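PDB 2BA9: putative aminooxidase from Propionibacterium acnes, which isomerises polyunsaturated fatty acids, producing conjugated linoleic acid from linoleic acid, and binds FAD in a fold of the flavin-containing amine oxidoreductase family. Local coordinates for residues 288-300 with 308-320. Residues are numbered along the deposited sequence; the frame is centred on the assembly and turned at random.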
ATOM      1  N   VAL A 288     -14.046  20.780   8.266  1.00 28.10           N
ATOM      2  CA  VAL A 288     -13.162  21.809   8.791  1.00 28.55           C
ATOM      3  C   VAL A 288     -13.856  23.180   8.731  1.00 29.04           C
ATOM      4  O   VAL A 288     -14.694  23.433   7.859  1.00 28.24           O
ATOM      5  CB  VAL A 288     -11.761  21.820   8.036  1.00 28.75           C
ATOM      6  CG1 VAL A 288     -11.031  20.475   8.189  1.00 27.94           C
ATOM      7  CG2 VAL A 288     -11.899  22.158   6.565  1.00 29.02           C
ATOM      8  N   LYS A 289     -13.553  24.039   9.697  1.00 29.99           N
ATOM      9  CA  LYS A 289     -13.782  25.472   9.504  1.00 31.30           C
ATOM     10  C   LYS A 289     -12.454  26.040   9.002  1.00 31.46           C
ATOM     11  O   LYS A 289     -11.369  25.520   9.335  1.00 33.02           O
ATOM     12  CB  LYS A 289     -14.302  26.190  10.766  1.00 31.81           C
ATOM     13  CG  LYS A 289     -13.748  25.685  12.107  1.00 33.44           C
ATOM     14  CD  LYS A 289     -14.321  26.474  13.282  1.00 35.42           C
ATOM     15  CE  LYS A 289     -13.947  25.830  14.616  1.00 36.50           C
ATOM     16  NZ  LYS A 289     -14.787  24.624  14.941  1.00 38.55           N
ATOM     17  N   GLU A 290     -12.532  27.073   8.175  1.00 31.31           N
ATOM     18  CA  GLU A 290     -11.376  27.555   7.413  1.00 30.90           C
ATOM     19  C   GLU A 290     -10.897  26.431   6.487  1.00 29.97           C
ATOM     20  O   GLU A 290      -9.942  25.704   6.790  1.00 29.66           O
ATOM     21  CB  GLU A 290     -10.254  28.077   8.333  1.00 31.20           C
ATOM     22  CG  GLU A 290     -10.320  29.561   8.712  1.00 33.40           C
ATOM     23  CD  GLU A 290     -11.734  30.092   8.982  1.00 36.27           C
ATOM     24  OE1 GLU A 290     -12.375  30.590   8.022  1.00 39.42           O
ATOM     25  OE2 GLU A 290     -12.195  30.044  10.148  1.00 37.23           O
ATOM     26  N   TYR A 291     -11.591  26.301   5.360  1.00 28.84           N
ATOM     27  CA  TYR A 291     -11.298  25.274   4.361  1.00 28.58           C
ATOM     28  C   TYR A 291      -9.963  25.550   3.653  1.00 28.21           C
ATOM     29  O   TYR A 291      -9.747  26.645   3.144  1.00 28.64           O
ATOM     30  CB  TYR A 291     -12.427  25.247   3.332  1.00 28.38           C
ATOM     31  CG  TYR A 291     -12.581  23.958   2.548  1.00 28.85           C
ATOM     32  CD1 TYR A 291     -12.831  22.749   3.192  1.00 27.96           C
ATOM     33  CD2 TYR A 291     -12.549  23.962   1.144  1.00 29.31           C
ATOM     34  CE1 TYR A 291     -13.004  21.575   2.470  1.00 28.08           C
ATOM     35  CE2 TYR A 291     -12.727  22.785   0.416  1.00 27.77           C
ATOM     36  CZ  TYR A 291     -12.943  21.601   1.087  1.00 27.93           C
ATOM     37  OH  TYR A 291     -13.135  20.438   0.376  1.00 30.08           O
ATOM     38  N   PRO A 292      -9.050  24.570   3.628  1.00 28.03           N
ATOM     39  CA  PRO A 292      -7.858  24.782   2.808  1.00 27.63           C
ATOM     40  C   PRO A 292      -8.199  24.984   1.339  1.00 27.74           C
ATOM     41  O   PRO A 292      -9.251  24.537   0.884  1.00 27.00           O
ATOM     42  CB  PRO A 292      -7.032  23.509   3.015  1.00 28.01           C
ATOM     43  CG  PRO A 292      -7.882  22.566   3.800  1.00 27.99           C
ATOM     44  CD  PRO A 292      -9.014  23.309   4.390  1.00 27.86           C
ATOM     45  N   THR A 293      -7.321  25.684   0.624  1.00 27.36           N
ATOM     46  CA  THR A 293      -7.459  25.887  -0.816  1.00 27.20           C
ATOM     47  C   THR A 293      -6.502  24.967  -1.577  1.00 26.72           C
ATOM     48  O   THR A 293      -6.430  25.008  -2.801  1.00 26.82           O
ATOM     49  CB  THR A 293      -7.209  27.365  -1.202  1.00 27.17           C
ATOM     50  OG1 THR A 293      -6.107  27.893  -0.463  1.00 28.08           O
ATOM     51  CG2 THR A 293      -8.427  28.224  -0.889  1.00 27.84           C
ATOM     52  N   ILE A 294      -5.782  24.129  -0.831  1.00 26.20           N
ATOM     53  CA  ILE A 294      -4.754  23.245  -1.367  1.00 25.66           C
ATOM     54  C   ILE A 294      -4.409  22.182  -0.300  1.00 25.31           C
ATOM     55  O   ILE A 294      -4.649  22.407   0.886  1.00 25.47           O
ATOM     56  CB  ILE A 294      -3.501  24.064  -1.760  1.00 25.73           C
ATOM     57  CG1 ILE A 294      -2.581  23.246  -2.667  1.00 26.61           C
ATOM     58  CG2 ILE A 294      -2.757  24.582  -0.504  1.00 24.24           C
ATOM     59  CD1 ILE A 294      -1.502  24.109  -3.340  1.00 27.05           C
ATOM     60  N   SER A 295      -3.884  21.026  -0.719  1.00 24.94           N
ATOM     61  CA  SER A 295      -3.427  19.990   0.238  1.00 24.71           C
ATOM     62  C   SER A 295      -2.119  20.437   0.907  1.00 24.73           C
ATOM     63  O   SER A 295      -1.407  21.278   0.391  1.00 25.09           O
ATOM     64  CB  SER A 295      -3.236  18.627  -0.446  1.00 24.21           C
ATOM     65  OG  SER A 295      -4.469  18.088  -0.903  1.00 23.81           O
ATOM     66  N   GLY A 296      -1.801  19.879   2.061  1.00 25.00           N
ATOM     67  CA  GLY A 296      -0.573  20.269   2.754  1.00 25.06           C
ATOM     68  C   GLY A 296       0.227  19.107   3.300  1.00 24.96           C
ATOM     69  O   GLY A 296      -0.347  18.171   3.859  1.00 25.27           O
ATOM     70  N   TYR A 297       1.548  19.182   3.132  1.00 25.47           N
ATOM     71  CA  TYR A 297       2.502  18.220   3.694  1.00 25.40           C
ATOM     72  C   TYR A 297       3.291  18.858   4.832  1.00 25.24           C
ATOM     73  O   TYR A 297       3.488  20.084   4.874  1.00 24.65           O
ATOM     74  CB  TYR A 297       3.496  17.733   2.636  1.00 26.41           C
ATOM     75  CG  TYR A 297       2.927  16.728   1.645  1.00 27.34           C
ATOM     76  CD1 TYR A 297       3.340  15.402   1.636  1.00 28.57           C
ATOM     77  CD2 TYR A 297       1.972  17.120   0.719  1.00 28.70           C
ATOM     78  CE1 TYR A 297       2.809  14.494   0.704  1.00 28.22           C
ATOM     79  CE2 TYR A 297       1.441  16.235  -0.190  1.00 28.82           C
ATOM     80  CZ  TYR A 297       1.853  14.921  -0.193  1.00 28.65           C
ATOM     81  OH  TYR A 297       1.294  14.055  -1.118  1.00 28.47           O
ATOM     82  N   VAL A 298       3.747  18.012   5.752  1.00 24.96           N
ATOM     83  CA  VAL A 298       4.443  18.479   6.947  1.00 24.51           C
ATOM     84  C   VAL A 298       5.664  17.612   7.212  1.00 24.77           C
ATOM     85  O   VAL A 298       5.625  16.687   8.055  1.00 25.57           O
ATOM     86  CB  VAL A 298       3.511  18.539   8.180  1.00 24.12           C
ATOM     87  CG1 VAL A 298       4.132  19.390   9.299  1.00 22.73           C
ATOM     88  CG2 VAL A 298       2.172  19.118   7.808  1.00 22.93           C
ATOM     89  N   PRO A 299       6.757  17.882   6.468  1.00 24.42           N
ATOM     90  CA  PRO A 299       8.010  17.155   6.674  1.00 24.29           C
ATOM     91  C   PRO A 299       8.449  17.147   8.126  1.00 24.01           C
ATOM     92  O   PRO A 299       8.887  16.124   8.620  1.00 24.43           O
ATOM     93  CB  PRO A 299       9.005  17.923   5.804  1.00 23.99           C
ATOM     94  CG  PRO A 299       8.155  18.521   4.726  1.00 24.09           C
ATOM     95  CD  PRO A 299       6.862  18.857   5.359  1.00 24.26           C
ATOM     96  N   ASP A 300       8.310  18.276   8.810  1.00 24.55           N
ATOM     97  CA  ASP A 300       8.611  18.342  10.242  1.00 24.78           C
ATOM     98  C   ASP A 300       8.002  17.181  11.024  1.00 24.66           C
ATOM     99  O   ASP A 300       8.642  16.652  11.941  1.00 24.31           O
ATOM    100  CB  ASP A 300       8.125  19.671  10.857  1.00 24.35           C
ATOM    101  CG  ASP A 300       9.051  20.830  10.554  1.00 25.61           C
ATOM    102  OD1 ASP A 300      10.191  20.615  10.065  1.00 27.67           O
ATOM    103  OD2 ASP A 300       8.641  21.973  10.810  1.00 26.22           O
ATOM    104  N   GLY A 308       2.781  10.269  15.436  1.00 24.82           N
ATOM    105  CA  GLY A 308       1.439  10.535  15.956  1.00 24.75           C
ATOM    106  C   GLY A 308       0.900  11.843  15.432  1.00 24.57           C
ATOM    107  O   GLY A 308      -0.308  12.092  15.476  1.00 24.59           O
ATOM    108  N   HIS A 309       1.787  12.697  14.923  1.00 24.43           N
ATOM    109  CA  HIS A 309       1.341  13.985  14.383  1.00 24.10           C
ATOM    110  C   HIS A 309       0.850  13.833  12.960  1.00 23.68           C
ATOM    111  O   HIS A 309       1.215  12.897  12.274  1.00 23.81           O
ATOM    112  CB  HIS A 309       2.441  15.044  14.502  1.00 24.11           C
ATOM    113  CG  HIS A 309       2.546  15.622  15.877  1.00 22.85           C
ATOM    114  ND1 HIS A 309       1.664  16.571  16.345  1.00 24.11           N
ATOM    115  CD2 HIS A 309       3.390  15.354  16.903  1.00 23.85           C
ATOM    116  CE1 HIS A 309       1.976  16.885  17.594  1.00 23.39           C
ATOM    117  NE2 HIS A 309       3.007  16.146  17.963  1.00 22.46           N
ATOM    118  N   VAL A 310       0.002  14.755  12.526  1.00 24.27           N
ATOM    119  CA  VAL A 310      -0.453  14.790  11.134  1.00 23.82           C
ATOM    120  C   VAL A 310       0.711  15.133  10.204  1.00 23.85           C
ATOM    121  O   VAL A 310       1.355  16.168  10.362  1.00 23.71           O
ATOM    122  CB  VAL A 310      -1.561  15.833  10.923  1.00 24.10           C
ATOM    123  CG1 VAL A 310      -1.901  15.966   9.431  1.00 23.85           C
ATOM    124  CG2 VAL A 310      -2.807  15.485  11.735  1.00 21.45           C
ATOM    125  N   MET A 311       0.942  14.269   9.219  1.00 23.50           N
ATOM    126  CA  MET A 311       2.030  14.430   8.263  1.00 23.76           C
ATOM    127  C   MET A 311       1.580  15.050   6.939  1.00 23.35           C
ATOM    128  O   MET A 311       2.388  15.577   6.193  1.00 23.00           O
ATOM    129  CB  MET A 311       2.670  13.078   7.988  1.00 24.00           C
ATOM    130  CG  MET A 311       3.100  12.351   9.245  1.00 24.02           C
ATOM    131  SD  MET A 311       3.925  10.812   8.830  1.00 26.77           S
ATOM    132  CE  MET A 311       2.524   9.785   8.401  1.00 26.57           C
ATOM    133  N   VAL A 312       0.286  14.965   6.663  1.00 23.56           N
ATOM    134  CA  VAL A 312      -0.281  15.448   5.420  1.00 23.58           C
ATOM    135  C   VAL A 312      -1.790  15.459   5.565  1.00 23.68           C
ATOM    136  O   VAL A 312      -2.358  14.702   6.361  1.00 23.05           O
ATOM    137  CB  VAL A 312       0.129  14.572   4.206  1.00 23.74           C
ATOM    138  CG1 VAL A 312      -0.279  13.126   4.427  1.00 24.42           C
ATOM    139  CG2 VAL A 312      -0.479  15.114   2.899  1.00 24.42           C
ATOM    140  N   TYR A 313      -2.436  16.361   4.831  1.00 24.07           N
ATOM    141  CA  TYR A 313      -3.890  16.342   4.721  1.00 23.88           C
ATOM    142  C   TYR A 313      -4.283  16.547   3.278  1.00 23.76           C
ATOM    143  O   TYR A 313      -3.563  17.184   2.521  1.00 23.38           O
ATOM    144  CB  TYR A 313      -4.557  17.361   5.648  1.00 24.00           C
ATOM    145  CG  TYR A 313      -4.116  18.789   5.475  1.00 23.35           C
ATOM    146  CD1 TYR A 313      -4.654  19.598   4.474  1.00 22.76           C
ATOM    147  CD2 TYR A 313      -3.177  19.348   6.332  1.00 22.86           C
ATOM    148  CE1 TYR A 313      -4.246  20.913   4.332  1.00 22.17           C
ATOM    149  CE2 TYR A 313      -2.766  20.653   6.193  1.00 23.27           C
ATOM    150  CZ  TYR A 313      -3.302  21.442   5.198  1.00 22.75           C
ATOM    151  OH  TYR A 313      -2.877  22.764   5.073  1.00 22.74           O
ATOM    152  N   TYR A 314      -5.432  15.990   2.921  1.00 24.03           N
ATOM    153  CA  TYR A 314      -5.907  15.948   1.546  1.00 24.37           C
ATOM    154  C   TYR A 314      -7.106  16.864   1.282  1.00 24.60           C
ATOM    155  O   TYR A 314      -8.183  16.675   1.859  1.00 24.76           O
ATOM    156  CB  TYR A 314      -6.252  14.496   1.216  1.00 24.48           C
ATOM    157  CG  TYR A 314      -6.824  14.224  -0.154  1.00 24.11           C
ATOM    158  CD1 TYR A 314      -6.414  14.932  -1.273  1.00 23.20           C
ATOM    159  CD2 TYR A 314      -7.752  13.215  -0.321  1.00 24.48           C
ATOM    160  CE1 TYR A 314      -6.948  14.657  -2.527  1.00 24.11           C
ATOM    161  CE2 TYR A 314      -8.281  12.928  -1.543  1.00 25.94           C
ATOM    162  CZ  TYR A 314      -7.886  13.650  -2.651  1.00 25.08           C
ATOM    163  OH  TYR A 314      -8.419  13.332  -3.865  1.00 23.54           O
ATOM    164  N   HIS A 315      -6.881  17.850   0.408  1.00 24.77           N
ATOM    165  CA  HIS A 315      -7.898  18.750  -0.146  1.00 24.55           C
ATOM    166  C   HIS A 315      -8.435  18.182  -1.472  1.00 24.59           C
ATOM    167  O   HIS A 315      -7.755  18.222  -2.486  1.00 24.09           O
ATOM    168  CB  HIS A 315      -7.253  20.139  -0.372  1.00 24.58           C
ATOM    169  CG  HIS A 315      -8.189  21.206  -0.872  1.00 23.69           C
ATOM    170  ND1 HIS A 315      -8.141  21.690  -2.163  1.00 25.56           N
ATOM    171  CD2 HIS A 315      -9.154  21.919  -0.243  1.00 24.28           C
ATOM    172  CE1 HIS A 315      -9.048  22.641  -2.314  1.00 25.48           C
ATOM    173  NE2 HIS A 315      -9.679  22.800  -1.164  1.00 23.60           N
ATOM    174  N   ARG A 316      -9.664  17.679  -1.470  1.00 24.92           N
ATOM    175  CA  ARG A 316     -10.178  16.886  -2.613  1.00 25.08           C
ATOM    176  C   ARG A 316     -11.157  17.644  -3.518  1.00 25.37           C
ATOM    177  O   ARG A 316     -10.957  17.728  -4.743  1.00 24.59           O
ATOM    178  CB  ARG A 316     -10.841  15.598  -2.101  1.00 25.01           C
ATOM    179  CG  ARG A 316     -11.475  14.705  -3.188  1.00 25.14           C
ATOM    180  CD  ARG A 316     -11.643  13.282  -2.663  1.00 23.87           C
ATOM    181  NE  ARG A 316     -12.430  12.384  -3.512  1.00 23.06           N
ATOM    182  CZ  ARG A 316     -11.954  11.680  -4.539  1.00 23.36           C
ATOM    183  NH1 ARG A 316     -10.687  11.793  -4.922  1.00 23.56           N
ATOM    184  NH2 ARG A 316     -12.754  10.862  -5.210  1.00 22.70           N
ATOM    185  N   TRP A 317     -12.229  18.159  -2.912  1.00 25.36           N
ATOM    186  CA  TRP A 317     -13.251  18.897  -3.633  1.00 25.66           C
ATOM    187  C   TRP A 317     -13.075  20.375  -3.354  1.00 26.32           C
ATOM    188  O   TRP A 317     -13.456  20.862  -2.290  1.00 27.08           O
ATOM    189  CB  TRP A 317     -14.645  18.436  -3.200  1.00 25.40           C
ATOM    190  CG  TRP A 317     -14.878  16.963  -3.422  1.00 25.44           C
ATOM    191  CD1 TRP A 317     -15.103  16.010  -2.464  1.00 24.46           C
ATOM    192  CD2 TRP A 317     -14.900  16.280  -4.679  1.00 24.51           C
ATOM    193  NE1 TRP A 317     -15.269  14.785  -3.049  1.00 24.41           N
ATOM    194  CE2 TRP A 317     -15.141  14.916  -4.407  1.00 24.53           C
ATOM    195  CE3 TRP A 317     -14.737  16.686  -6.009  1.00 24.83           C
ATOM    196  CZ2 TRP A 317     -15.241  13.960  -5.416  1.00 23.13           C
ATOM    197  CZ3 TRP A 317     -14.832  15.727  -7.014  1.00 25.19           C
ATOM    198  CH2 TRP A 317     -15.079  14.381  -6.708  1.00 24.05           C
ATOM    199  N   ALA A 318     -12.483  21.081  -4.310  1.00 26.96           N
ATOM    200  CA  ALA A 318     -12.064  22.471  -4.123  1.00 27.25           C
ATOM    201  C   ALA A 318     -13.241  23.447  -4.081  1.00 27.73           C
ATOM    202  O   ALA A 318     -13.145  24.528  -3.496  1.00 27.69           O
ATOM    203  CB  ALA A 318     -11.074  22.879  -5.237  1.00 27.21           C
ATOM    204  N   ASP A 319     -14.354  23.051  -4.687  1.00 28.07           N
ATOM    205  CA  ASP A 319     -15.494  23.933  -4.840  1.00 28.36           C
ATOM    206  C   ASP A 319     -16.486  23.928  -3.675  1.00 27.95           C
ATOM    207  O   ASP A 319     -17.476  24.652  -3.721  1.00 28.34           O
ATOM    208  CB  ASP A 319     -16.235  23.581  -6.126  1.00 29.02           C
ATOM    209  CG  ASP A 319     -16.763  22.172  -6.115  1.00 30.76           C
ATOM    210  OD1 ASP A 319     -15.989  21.276  -5.737  1.00 33.34           O
ATOM    211  OD2 ASP A 319     -17.940  21.961  -6.468  1.00 35.33           O
ATOM    212  N   ASP A 320     -16.240  23.147  -2.632  1.00 27.37           N
ATOM    213  CA  ASP A 320     -17.210  23.068  -1.534  1.00 26.80           C
ATOM    214  C   ASP A 320     -16.512  23.040  -0.180  1.00 26.60           C
ATOM    215  O   ASP A 320     -15.934  22.028   0.181  1.00 26.86           O
ATOM    216  CB  ASP A 320     -18.108  21.836  -1.726  1.00 26.88           C
ATOM    217  CG  ASP A 320     -19.104  21.635  -0.592  1.00 26.25           C
ATOM    218  OD1 ASP A 320     -19.047  22.371   0.417  1.00 27.40           O
ATOM    219  OD2 ASP A 320     -19.956  20.724  -0.715  1.00 27.22           O
TER
HETATM  220  O   HOH W   1     -12.274  18.061  -0.135  1.00 17.74           O
HETATM  221  O   HOH W   2      -3.564  23.940   2.853  1.00 29.02           O
HETATM  222  O   HOH W   3      -4.826  18.273  -3.727  1.00 19.20           O
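Tyr313 and Gly296 meet as a hydrogen-bonded antiparallel pair in which the aromatic ring lies over the glycine backbone. The first torsion of Tyr313 (chi1 56°) places CG between the backbone N and the carbonyl carbon and lays the ring across the neighbouring strand, so that Gly296 CA sits 4.1 Å from the ring centroid in a CH-pi contact. Two backbone bonds join this pair, Tyr313 N to Gly296 O (2.9 Å) and the longer Gly296 N to Tyr313 O. At the ring's edge, in its plane, a water accepts from Tyr313 OH and donates to Ile294 O, while Pro292 CG packs obliquely against Tyr313 CE1. The opposite sheet face carries the next, non-hydrogen-bonded pair: Val312 CG2 stands over the centre of the Tyr297 ring, 3.7 Å from its centroid, the two side chains pointing the same way.

At the Ser295 end of the strand pair a side chain takes over the pairing. Ser295 OG takes the place of a backbone carbonyl, accepting a nearly straight bond (163°) from His315 N at 2.8 Å. The imidazole of His315, with CG anti to its own N, lies against the backbone of the other segment, one face over Thr293 C and Ile294 N. Its neighbour Tyr291 meets it obliquely, planes at 56°, and reaches past it to donate from OH to Trp317 O (2.7 Å); a water bridges the same hydroxyl to Trp317 N, and Asp320 O lies over one face of the Tyr291 ring. Tyr291 thus ties the 317-320 beta turn to the chain entering strand 295-297.

In the mixed sheet, strands 295-297 and 310-315 are flanked by strands 88-91 and 325-330. Helix 341-355 packs on the Tyr313 face through Met352 and Phe355, and helix 166-170 touches Tyr297 and Val312 on the other.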